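Local coordinates for glycogen synthase (Cyanobacterium sp. CLg1, PDB 6GNF), which belongs to the bacterial glycogen (starch) synthase family of glycosyltransferases and binds adenosine-5'-diphosphate and a glycan, at residues Q206-L217 and M252-A260; F136-L144 and W172-L181. One frame throughout, in Å; residues are numbered along the deposited sequence.

Interaction 1. Residues Q206-L217 and M252-A260; sequences QGRFPSSKFDAL and MYMLNWLKA. With SO4 (sulfate ion), chain I; SO4 (sulfate ion), chain J.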
loop_
_atom_site.group_PDB
_atom_site.type_symbol
_atom_site.label_atom_id
_atom_site.label_comp_id
_atom_site.label_asym_id
_atom_site.label_seq_id
_atom_site.Cartn_x
_atom_site.Cartn_y
_atom_site.Cartn_z
ATOM N N GLN A 206 -8.904 -9.195 -3.111
ATOM C CA GLN A 206 -9.786 -9.716 -2.078
ATOM C C GLN A 206 -9.546 -11.184 -1.710
ATOM O O GLN A 206 -10.203 -11.692 -0.808
ATOM C CB GLN A 206 -11.232 -9.542 -2.556
ATOM C CG GLN A 206 -11.579 -8.112 -2.922
ATOM C CD GLN A 206 -12.989 -7.953 -3.458
ATOM O OE1 GLN A 206 -13.657 -8.932 -3.795
ATOM N NE2 GLN A 206 -13.430 -6.712 -3.586
ATOM N N GLY A 207 -8.614 -11.851 -2.386
ATOM C CA GLY A 207 -8.391 -13.270 -2.190
ATOM C C GLY A 207 -9.543 -14.055 -2.765
ATOM O O GLY A 207 -10.146 -14.882 -2.075
ATOM N N ARG A 208 -9.872 -13.759 -4.023
ATOM C CA ARG A 208 -10.831 -14.542 -4.762
ATOM C C ARG A 208 -10.111 -15.760 -5.315
ATOM O O ARG A 208 -9.107 -15.620 -6.009
ATOM C CB ARG A 208 -11.439 -13.731 -5.903
ATOM C CG ARG A 208 -12.180 -12.495 -5.432
ATOM C CD ARG A 208 -12.878 -11.799 -6.582
ATOM N NE ARG A 208 -13.506 -10.552 -6.161
ATOM C CZ ARG A 208 -14.326 -9.827 -6.921
ATOM N NH1 ARG A 208 -14.624 -10.220 -8.153
ATOM N NH2 ARG A 208 -14.852 -8.702 -6.449
ATOM N N PHE A 209 -10.605 -16.945 -4.960
ATOM C CA PHE A 209 -10.038 -18.202 -5.418
ATOM C C PHE A 209 -11.152 -19.146 -5.796
ATOM O O PHE A 209 -12.262 -19.012 -5.295
ATOM C CB PHE A 209 -9.208 -18.841 -4.306
ATOM C CG PHE A 209 -8.043 -18.017 -3.892
ATOM C CD1 PHE A 209 -6.957 -17.861 -4.746
ATOM C CD2 PHE A 209 -8.027 -17.380 -2.664
ATOM C CE1 PHE A 209 -5.876 -17.095 -4.379
ATOM C CE2 PHE A 209 -6.950 -16.610 -2.291
ATOM C CZ PHE A 209 -5.871 -16.472 -3.148
ATOM N N PRO A 210 -10.867 -20.112 -6.679
ATOM C CA PRO A 210 -11.886 -21.097 -7.022
ATOM C C PRO A 210 -12.348 -21.878 -5.803
ATOM O O PRO A 210 -11.559 -22.108 -4.886
ATOM C CB PRO A 210 -11.166 -22.032 -8.000
ATOM C CG PRO A 210 -10.004 -21.253 -8.512
ATOM C CD PRO A 210 -9.600 -20.354 -7.391
ATOM N N SER A 211 -13.601 -22.306 -5.815
ATOM C CA SER A 211 -14.172 -23.004 -4.676
ATOM C C SER A 211 -13.495 -24.354 -4.466
ATOM O O SER A 211 -13.414 -24.842 -3.346
ATOM C CB SER A 211 -15.675 -23.145 -4.847
ATOM O OG SER A 211 -15.988 -23.547 -6.161
ATOM N N SER A 212 -12.935 -24.904 -5.537
ATOM C CA SER A 212 -12.148 -26.129 -5.474
ATOM C C SER A 212 -10.893 -26.012 -4.607
ATOM O O SER A 212 -10.264 -27.022 -4.290
ATOM C CB SER A 212 -11.729 -26.553 -6.877
ATOM O OG SER A 212 -10.895 -25.563 -7.441
ATOM N N LYS A 213 -10.507 -24.793 -4.243
ATOM C CA LYS A 213 -9.413 -24.587 -3.300
ATOM C C LYS A 213 -9.872 -24.545 -1.843
ATOM O O LYS A 213 -9.098 -24.167 -0.965
ATOM C CB LYS A 213 -8.671 -23.279 -3.618
ATOM C CG LYS A 213 -7.967 -23.246 -4.975
ATOM C CD LYS A 213 -6.900 -24.320 -5.128
ATOM C CE LYS A 213 -5.756 -24.134 -4.149
ATOM N NZ LYS A 213 -4.845 -25.308 -4.163
ATOM N N PHE A 214 -11.119 -24.921 -1.567
ATOM C CA PHE A 214 -11.626 -24.851 -0.191
ATOM C C PHE A 214 -10.927 -25.841 0.741
ATOM O O PHE A 214 -10.565 -25.491 1.854
ATOM C CB PHE A 214 -13.143 -25.073 -0.126
ATOM C CG PHE A 214 -13.669 -25.097 1.280
ATOM C CD1 PHE A 214 -13.719 -23.937 2.026
ATOM C CD2 PHE A 214 -14.069 -26.283 1.869
ATOM C CE1 PHE A 214 -14.176 -23.955 3.331
ATOM C CE2 PHE A 214 -14.525 -26.309 3.169
ATOM C CZ PHE A 214 -14.580 -25.145 3.903
ATOM N N ASP A 215 -10.663 -27.049 0.258
ATOM C CA ASP A 215 -10.085 -28.088 1.107
ATOM C C ASP A 215 -8.695 -27.696 1.599
ATOM O O ASP A 215 -8.251 -28.166 2.636
ATOM C CB ASP A 215 -10.022 -29.430 0.367
ATOM C CG ASP A 215 -11.392 -30.034 0.119
ATOM O OD1 ASP A 215 -12.335 -29.695 0.859
ATOM O OD2 ASP A 215 -11.525 -30.868 -0.807
ATOM N N ALA A 216 -7.993 -26.876 0.823
ATOM C CA ALA A 216 -6.662 -26.435 1.187
ATOM C C ALA A 216 -6.631 -25.504 2.396
ATOM O O ALA A 216 -5.560 -25.288 2.966
ATOM C CB ALA A 216 -5.990 -25.761 -0.001
ATOM N N LEU A 217 -7.772 -24.940 2.775
ATOM C CA LEU A 217 -7.837 -24.037 3.931
ATOM C C LEU A 217 -7.859 -24.753 5.285
ATOM O O LEU A 217 -7.575 -24.139 6.300
ATOM C CB LEU A 217 -9.067 -23.130 3.810
ATOM C CG LEU A 217 -9.133 -22.298 2.524
ATOM C CD1 LEU A 217 -10.363 -21.408 2.531
ATOM C CD2 LEU A 217 -7.873 -21.466 2.359
ATOM N N MET A 252 -20.412 -16.531 -11.515
ATOM C CA MET A 252 -19.948 -17.852 -11.112
ATOM C C MET A 252 -19.589 -17.881 -9.623
ATOM O O MET A 252 -19.244 -16.859 -9.023
ATOM C CB MET A 252 -18.748 -18.280 -11.964
ATOM C CG MET A 252 -17.471 -17.488 -11.707
ATOM S SD MET A 252 -16.196 -17.732 -12.985
ATOM C CE MET A 252 -16.286 -16.190 -13.888
ATOM N N TYR A 253 -19.638 -19.074 -9.045
ATOM C CA TYR A 253 -19.393 -19.253 -7.623
ATOM C C TYR A 253 -17.904 -19.393 -7.341
ATOM O O TYR A 253 -17.193 -20.029 -8.101
ATOM C CB TYR A 253 -20.144 -20.479 -7.116
ATOM C CG TYR A 253 -19.807 -20.815 -5.690
ATOM C CD1 TYR A 253 -20.272 -20.027 -4.646
ATOM C CD2 TYR A 253 -18.990 -21.907 -5.379
ATOM C CE1 TYR A 253 -19.951 -20.327 -3.330
ATOM C CE2 TYR A 253 -18.661 -22.212 -4.058
ATOM C CZ TYR A 253 -19.147 -21.427 -3.038
ATOM O OH TYR A 253 -18.826 -21.707 -1.722
ATOM N N MET A 254 -17.442 -18.793 -6.247
ATOM C CA MET A 254 -16.041 -18.903 -5.825
ATOM C C MET A 254 -15.888 -18.529 -4.350
ATOM O O MET A 254 -16.884 -18.253 -3.675
ATOM C CB MET A 254 -15.142 -18.021 -6.700
ATOM C CG MET A 254 -15.395 -16.524 -6.587
ATOM S SD MET A 254 -14.561 -15.504 -7.849
ATOM C CE MET A 254 -15.415 -15.991 -9.341
ATOM N N LEU A 255 -14.647 -18.553 -3.862
ATOM C CA LEU A 255 -14.316 -18.100 -2.515
ATOM C C LEU A 255 -13.808 -16.666 -2.533
ATOM O O LEU A 255 -13.270 -16.206 -3.532
ATOM C CB LEU A 255 -13.235 -18.985 -1.901
ATOM C CG LEU A 255 -13.451 -20.494 -1.999
ATOM C CD1 LEU A 255 -12.292 -21.222 -1.346
ATOM C CD2 LEU A 255 -14.769 -20.921 -1.365
ATOM N N ASN A 256 -13.953 -15.985 -1.401
ATOM C CA ASN A 256 -13.497 -14.614 -1.220
ATOM C C ASN A 256 -13.027 -14.457 0.218
ATOM O O ASN A 256 -13.840 -14.320 1.131
ATOM C CB ASN A 256 -14.635 -13.635 -1.524
ATOM C CG ASN A 256 -14.186 -12.185 -1.536
ATOM O OD1 ASN A 256 -13.500 -11.719 -0.626
ATOM N ND2 ASN A 256 -14.576 -11.456 -2.568
ATOM N N TRP A 257 -11.708 -14.451 0.413
ATOM C CA TRP A 257 -11.113 -14.430 1.744
ATOM C C TRP A 257 -11.437 -13.150 2.497
ATOM O O TRP A 257 -11.739 -13.180 3.690
ATOM C CB TRP A 257 -9.593 -14.546 1.655
ATOM C CG TRP A 257 -9.044 -15.888 1.308
ATOM C CD1 TRP A 257 -9.710 -16.950 0.783
ATOM C CD2 TRP A 257 -7.680 -16.292 1.443
ATOM N NE1 TRP A 257 -8.842 -18.008 0.600
ATOM C CE2 TRP A 257 -7.588 -17.619 0.990
ATOM C CE3 TRP A 257 -6.525 -15.654 1.902
ATOM C CZ2 TRP A 257 -6.388 -18.323 0.992
ATOM C CZ3 TRP A 257 -5.327 -16.360 1.896
ATOM C CH2 TRP A 257 -5.272 -17.681 1.451
ATOM N N LEU A 258 -11.360 -12.016 1.808
ATOM C CA LEU A 258 -11.546 -10.726 2.456
ATOM C C LEU A 258 -12.959 -10.592 2.996
ATOM O O LEU A 258 -13.165 -9.995 4.043
ATOM C CB LEU A 258 -11.269 -9.581 1.486
ATOM C CG LEU A 258 -11.296 -8.181 2.099
ATOM C CD1 LEU A 258 -10.264 -8.058 3.200
ATOM C CD2 LEU A 258 -11.033 -7.150 1.018
ATOM N N LYS A 259 -13.926 -11.098 2.236
ATOM C CA LYS A 259 -15.315 -11.156 2.688
ATOM C C LYS A 259 -15.413 -11.910 4.009
ATOM O O LYS A 259 -15.989 -11.402 4.960
ATOM C CB LYS A 259 -16.188 -11.832 1.640
ATOM C CG LYS A 259 -17.632 -12.063 2.070
ATOM C CD LYS A 259 -18.495 -12.442 0.878
ATOM C CE LYS A 259 -19.881 -12.914 1.292
ATOM N NZ LYS A 259 -19.855 -14.236 1.975
ATOM N N ALA A 260 -14.835 -13.110 4.055
ATOM C CA ALA A 260 -14.834 -13.915 5.274
ATOM C C ALA A 260 -14.151 -13.185 6.424
ATOM O O ALA A 260 -14.591 -13.268 7.567
ATOM C CB ALA A 260 -14.162 -15.261 5.029
HETATM S S SO4 I . -14.090 -24.554 -9.494
HETATM O O1 SO4 I . -14.509 -24.374 -8.085
HETATM O O2 SO4 I . -14.594 -25.844 -10.027
HETATM O O3 SO4 I . -12.606 -24.576 -9.558
HETATM O O4 SO4 I . -14.642 -23.430 -10.287
HETATM S S SO4 J . -6.242 -11.853 -5.679
HETATM O O1 SO4 J . -6.428 -11.305 -4.317
HETATM O O2 SO4 J . -6.955 -13.151 -5.790
HETATM O O3 SO4 J . -4.788 -12.021 -5.931
HETATM O O4 SO4 J . -6.818 -10.917 -6.673
HETATM O O HOH W 1 -14.841 -21.361 -8.167
#
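Phe-209 and Leu-255 form the hydrogen-bonded antiparallel pair that makes 208-209 an outer strand of a small three-stranded sheet, with 251-256 in the middle and 228-231 beyond it. Both bonds of the pair are made: Leu-255 N to Phe-209 O at 2.8 Å and Phe-209 N to Leu-255 O at 3.1 Å. The exchange runs on into the first turn of helix 257-264, where Leu-258 N donates to Gln-206 O and Trp-257 N to Gly-207 O.

On the face carrying Phe-209 and Leu-255, the Phe-209 ring leans over the indole of Trp-257. Its CE2 stands over the centre of one indole face, 3.5 Å from Trp-257 CE2, and the planes are inclined at 56°. The methyl Leu-217 CD2 comes obliquely to the same indole, 3.7 Å from Trp-257 CZ2. Leu-255 CD1 meets Pro-210 O, Phe-214 CA and Leu-217 CD1, so segment 210-217 curls round this side chain.

On the face carrying Arg-208 and Asn-256 the contact is largely polar, and Gln-206, from the loop before the strand, joins it. Its OE1 receives three N-H groups: Asn-256 ND2 at 3.0 Å, and Arg-208 NE and NH2, each 2.9 Å from that same OE1. Arg-208 grips side-on, with OE1 in its guanidinium plane, although both nitrogens stand above the plane of the Gln-206 amide. The cation would probably polarise this carbonyl.

A second shell fixes these groups. Gln-206 NE2 donates to the carbonyls of Ile-203 and Val-287, which sets the amide's orientation, while Arg-208 NH1 bonds Phe-233 O and NH2 also bridges to Glu-288. Asn-256 itself is the N-cap of the helix: with CG anti to the backbone N (chi1 -172°), its OD1 accepts from Lys-259 N at 3.0 Å.

Interaction 2. Residues F136-L144 and W172-L181; sequences FAMLSQAAL and WHTSLLPLYL. With GLC (alpha-D-glucopyranose), chain D.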
loop_
_atom_site.group_PDB
_atom_site.type_symbol
_atom_site.label_atom_id
_atom_site.label_comp_id
_atom_site.label_asym_id
_atom_site.label_seq_id
_atom_site.Cartn_x
_atom_site.Cartn_y
_atom_site.Cartn_z
ATOM N N PHE A 136 -0.298 -18.279 2.088
ATOM C CA PHE A 136 -0.848 -17.239 2.945
ATOM C C PHE A 136 -1.801 -17.762 4.014
ATOM O O PHE A 136 -1.867 -17.201 5.104
ATOM C CB PHE A 136 -1.468 -16.118 2.108
ATOM C CG PHE A 136 -0.476 -15.422 1.221
ATOM C CD1 PHE A 136 0.778 -15.062 1.703
ATOM C CD2 PHE A 136 -0.784 -15.133 -0.102
ATOM C CE1 PHE A 136 1.696 -14.431 0.882
ATOM C CE2 PHE A 136 0.138 -14.493 -0.927
ATOM C CZ PHE A 136 1.377 -14.148 -0.436
ATOM N N ALA A 137 -2.494 -18.862 3.737
ATOM C CA ALA A 137 -3.173 -19.582 4.811
ATOM C C ALA A 137 -2.155 -20.020 5.877
ATOM O O ALA A 137 -2.426 -19.946 7.077
ATOM C CB ALA A 137 -3.921 -20.787 4.271
ATOM N N MET A 138 -0.995 -20.493 5.439
ATOM C CA MET A 138 0.045 -20.910 6.381
ATOM C C MET A 138 0.583 -19.734 7.206
ATOM O O MET A 138 0.924 -19.895 8.383
ATOM C CB MET A 138 1.187 -21.608 5.648
ATOM C CG MET A 138 2.249 -22.189 6.587
ATOM S SD MET A 138 3.455 -23.224 5.747
ATOM C CE MET A 138 4.406 -21.951 4.924
ATOM N N LEU A 139 0.700 -18.564 6.584
ATOM C CA LEU A 139 1.112 -17.364 7.308
ATOM C C LEU A 139 0.154 -17.028 8.448
ATOM O O LEU A 139 0.602 -16.708 9.545
ATOM C CB LEU A 139 1.222 -16.165 6.359
ATOM C CG LEU A 139 1.486 -14.802 6.999
ATOM C CD1 LEU A 139 2.763 -14.815 7.819
ATOM C CD2 LEU A 139 1.559 -13.719 5.930
ATOM N N SER A 140 -1.152 -17.107 8.186
ATOM C CA SER A 140 -2.157 -16.775 9.198
ATOM C C SER A 140 -2.103 -17.742 10.376
ATOM O O SER A 140 -2.218 -17.329 11.515
ATOM C CB SER A 140 -3.552 -16.752 8.584
ATOM O OG SER A 140 -3.595 -15.745 7.588
ATOM N N GLN A 141 -1.934 -19.027 10.088
ATOM C CA GLN A 141 -1.775 -20.040 11.130
ATOM C C GLN A 141 -0.511 -19.826 11.940
ATOM O O GLN A 141 -0.514 -19.992 13.155
ATOM C CB GLN A 141 -1.706 -21.443 10.523
ATOM C CG GLN A 141 -2.983 -21.900 9.854
ATOM C CD GLN A 141 -2.786 -23.182 9.075
ATOM O OE1 GLN A 141 -2.109 -24.108 9.528
ATOM N NE2 GLN A 141 -3.366 -23.244 7.889
ATOM N N ALA A 142 0.590 -19.534 11.258
ATOM C CA ALA A 142 1.868 -19.369 11.939
ATOM C C ALA A 142 1.870 -18.150 12.854
ATOM O O ALA A 142 2.523 -18.189 13.902
ATOM C CB ALA A 142 3.000 -19.268 10.927
ATOM N N ALA A 143 1.177 -17.094 12.438
ATOM C CA ALA A 143 1.169 -15.833 13.176
ATOM C C ALA A 143 0.433 -15.959 14.499
ATOM O O ALA A 143 0.791 -15.334 15.480
ATOM C CB ALA A 143 0.535 -14.734 12.337
ATOM N N LEU A 144 -0.599 -16.793 14.529
ATOM C CA LEU A 144 -1.407 -16.947 15.734
ATOM C C LEU A 144 -0.598 -17.505 16.901
ATOM O O LEU A 144 -0.873 -17.146 18.053
ATOM C CB LEU A 144 -2.624 -17.836 15.459
ATOM C CG LEU A 144 -3.786 -17.173 14.714
ATOM C CD1 LEU A 144 -4.680 -18.211 14.074
ATOM C CD2 LEU A 144 -4.595 -16.283 15.640
ATOM N N TRP A 172 -5.951 -8.769 2.228
ATOM C CA TRP A 172 -6.557 -10.071 2.000
ATOM C C TRP A 172 -5.660 -11.244 2.395
ATOM O O TRP A 172 -6.167 -12.298 2.764
ATOM C CB TRP A 172 -7.017 -10.213 0.549
ATOM C CG TRP A 172 -5.912 -10.339 -0.437
ATOM C CD1 TRP A 172 -5.327 -9.329 -1.143
ATOM C CD2 TRP A 172 -5.257 -11.545 -0.847
ATOM N NE1 TRP A 172 -4.338 -9.829 -1.961
ATOM C CE2 TRP A 172 -4.279 -11.188 -1.798
ATOM C CE3 TRP A 172 -5.399 -12.888 -0.500
ATOM C CZ2 TRP A 172 -3.459 -12.131 -2.412
ATOM C CZ3 TRP A 172 -4.576 -13.821 -1.106
ATOM C CH2 TRP A 172 -3.619 -13.438 -2.051
ATOM N N HIS A 173 -4.343 -11.059 2.327
ATOM C CA HIS A 173 -3.388 -12.158 2.563
ATOM C C HIS A 173 -3.541 -12.785 3.939
ATOM O O HIS A 173 -3.263 -13.973 4.123
ATOM C CB HIS A 173 -1.936 -11.687 2.433
ATOM C CG HIS A 173 -1.682 -10.809 1.250
ATOM N ND1 HIS A 173 -1.699 -9.432 1.332
ATOM C CD2 HIS A 173 -1.401 -11.113 -0.041
ATOM C CE1 HIS A 173 -1.452 -8.926 0.137
ATOM N NE2 HIS A 173 -1.269 -9.924 -0.713
ATOM N N THR A 174 -3.918 -11.960 4.910
ATOM C CA THR A 174 -4.037 -12.379 6.295
ATOM C C THR A 174 -5.493 -12.424 6.763
ATOM O O THR A 174 -5.764 -12.516 7.968
ATOM C CB THR A 174 -3.274 -11.405 7.204
ATOM O OG1 THR A 174 -3.880 -10.105 7.113
ATOM C CG2 THR A 174 -1.811 -11.344 6.795
ATOM N N SER A 175 -6.440 -12.367 5.829
ATOM C CA SER A 175 -7.845 -12.203 6.195
ATOM C C SER A 175 -8.515 -13.478 6.714
ATOM O O SER A 175 -9.644 -13.404 7.165
ATOM C CB SER A 175 -8.648 -11.602 5.034
ATOM O OG SER A 175 -8.633 -12.457 3.913
ATOM N N LEU A 176 -7.842 -14.626 6.633
ATOM C CA LEU A 176 -8.352 -15.862 7.246
ATOM C C LEU A 176 -7.961 -16.008 8.725
ATOM O O LEU A 176 -8.475 -16.871 9.428
ATOM C CB LEU A 176 -7.863 -17.097 6.495
ATOM C CG LEU A 176 -8.246 -17.252 5.028
ATOM C CD1 LEU A 176 -7.538 -18.480 4.475
ATOM C CD2 LEU A 176 -9.742 -17.375 4.835
ATOM N N LEU A 177 -7.057 -15.174 9.212
ATOM C CA LEU A 177 -6.607 -15.281 10.604
ATOM C C LEU A 177 -7.753 -15.279 11.639
ATOM O O LEU A 177 -7.706 -16.022 12.620
ATOM C CB LEU A 177 -5.585 -14.185 10.924
ATOM C CG LEU A 177 -4.995 -14.198 12.337
ATOM C CD1 LEU A 177 -3.545 -13.733 12.321
ATOM C CD2 LEU A 177 -5.821 -13.341 13.291
ATOM N N PRO A 178 -8.776 -14.431 11.442
ATOM C CA PRO A 178 -9.907 -14.458 12.373
ATOM C C PRO A 178 -10.657 -15.788 12.389
ATOM O O PRO A 178 -11.155 -16.194 13.439
ATOM C CB PRO A 178 -10.815 -13.340 11.862
ATOM C CG PRO A 178 -9.905 -12.414 11.137
ATOM C CD PRO A 178 -8.877 -13.302 10.500
ATOM N N LEU A 179 -10.699 -16.477 11.255
ATOM C CA LEU A 179 -11.355 -17.776 11.188
ATOM C C LEU A 179 -10.532 -18.815 11.937
ATOM O O LEU A 179 -11.080 -19.606 12.709
ATOM C CB LEU A 179 -11.589 -18.225 9.741
ATOM C CG LEU A 179 -12.728 -17.514 9.001
ATOM C CD1 LEU A 179 -12.393 -16.066 8.699
ATOM C CD2 LEU A 179 -13.066 -18.240 7.711
ATOM N N TYR A 180 -9.222 -18.829 11.704
ATOM C CA TYR A 180 -8.339 -19.759 12.403
ATOM C C TYR A 180 -8.306 -19.483 13.907
ATOM O O TYR A 180 -8.277 -20.421 14.705
ATOM C CB TYR A 180 -6.922 -19.712 11.840
ATOM C CG TYR A 180 -6.799 -20.272 10.446
ATOM C CD1 TYR A 180 -7.176 -21.577 10.166
ATOM C CD2 TYR A 180 -6.291 -19.505 9.406
ATOM C CE1 TYR A 180 -7.061 -22.102 8.885
ATOM C CE2 TYR A 180 -6.172 -20.019 8.122
ATOM C CZ TYR A 180 -6.560 -21.313 7.863
ATOM O OH TYR A 180 -6.443 -21.825 6.588
ATOM N N LEU A 181 -8.330 -18.207 14.285
ATOM C CA LEU A 181 -8.397 -17.821 15.696
ATOM C C LEU A 181 -9.583 -18.488 16.383
ATOM O O LEU A 181 -9.458 -19.036 17.479
ATOM C CB LEU A 181 -8.530 -16.301 15.838
ATOM C CG LEU A 181 -8.719 -15.768 17.255
ATOM C CD1 LEU A 181 -7.545 -16.160 18.140
ATOM C CD2 LEU A 181 -8.898 -14.265 17.252
HETATM C C1 GLC D . -0.557 -8.489 -5.872
HETATM C C2 GLC D . -1.066 -8.738 -4.444
HETATM C C3 GLC D . -1.542 -7.423 -3.833
HETATM C C4 GLC D . -0.420 -6.390 -3.884
HETATM C C5 GLC D . -0.008 -6.188 -5.348
HETATM C C6 GLC D . 1.068 -5.110 -5.555
HETATM O O2 GLC D . -2.155 -9.669 -4.439
HETATM O O3 GLC D . -1.990 -7.602 -2.490
HETATM O O4 GLC D . -0.908 -5.182 -3.289
HETATM O O5 GLC D . 0.437 -7.448 -5.878
HETATM O O6 GLC D . 2.298 -5.435 -4.888
HETATM O O HOH W 2 -5.146 -15.451 5.371
#
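Phe-136, Trp-172 and His-173 build an aromatic cluster at one end of this contact. The edge of His-173 meets a face of Phe-136, with centroids of the two rings 5.1 Å apart and planes at 73°. Phe-136 in turn directs its own edge, offset, to the face of Trp-172. Trp-172 and His-173 also belong to the glycan pocket, and Trp-172 NE1 donates to O3 of the alpha-D-glucopyranose at 3.3 Å.

Apolar packing dominates the other end. Tyr-180 is a knob in the hole formed by Ala-137, Ser-140, Gln-141 and Leu-144. Its CG, anti to the carbonyl carbon (chi1 -69°), lays the ring against Gln-141 CG, a CH-pi contact almost on the ring normal, 3.9 Å from the centroid. Leu-144 splits its methyls: CD1 lies 3.5 Å from Tyr-180 CB, whereas CD2 reaches Leu-177 CG and Leu-181 CD1.

The polar link is indirect: water 2 lies 2.7 Å from Ser-140 OG, donates to His-173 O and accepts from Leu-176 N.

The axes of 136-144 and 177-181 approach to 9.1 Å and cross at -51°. Leu-144 and Leu-177 both rest on Phe-167 of strand 166-170, and Leu-177 and Leu-181 extend to Thr-196 of strand 195-200.

From the N terminus, helix 132-144 comes first, and its return contact with 172-181 closes a loop of 27 residues that includes strand 166-170. Only afterwards does the chain reach 206-217, whose pairing with 252-260 closes a second loop, of 34 residues, containing strand 228-231. The two contacts are therefore in series, neither nested nor crossed. In space they adjoin, with centres 14 Å apart: Tyr-180 OH lies 2.6 Å from Leu-217 O, a probable hydrogen bond, and Gly-207 CA packs on Trp-172 CE3 at 3.5 Å. Together they join the helices flanking the large mixed sheet to the small antiparallel sheet, all within the starch synthase catalytic domain.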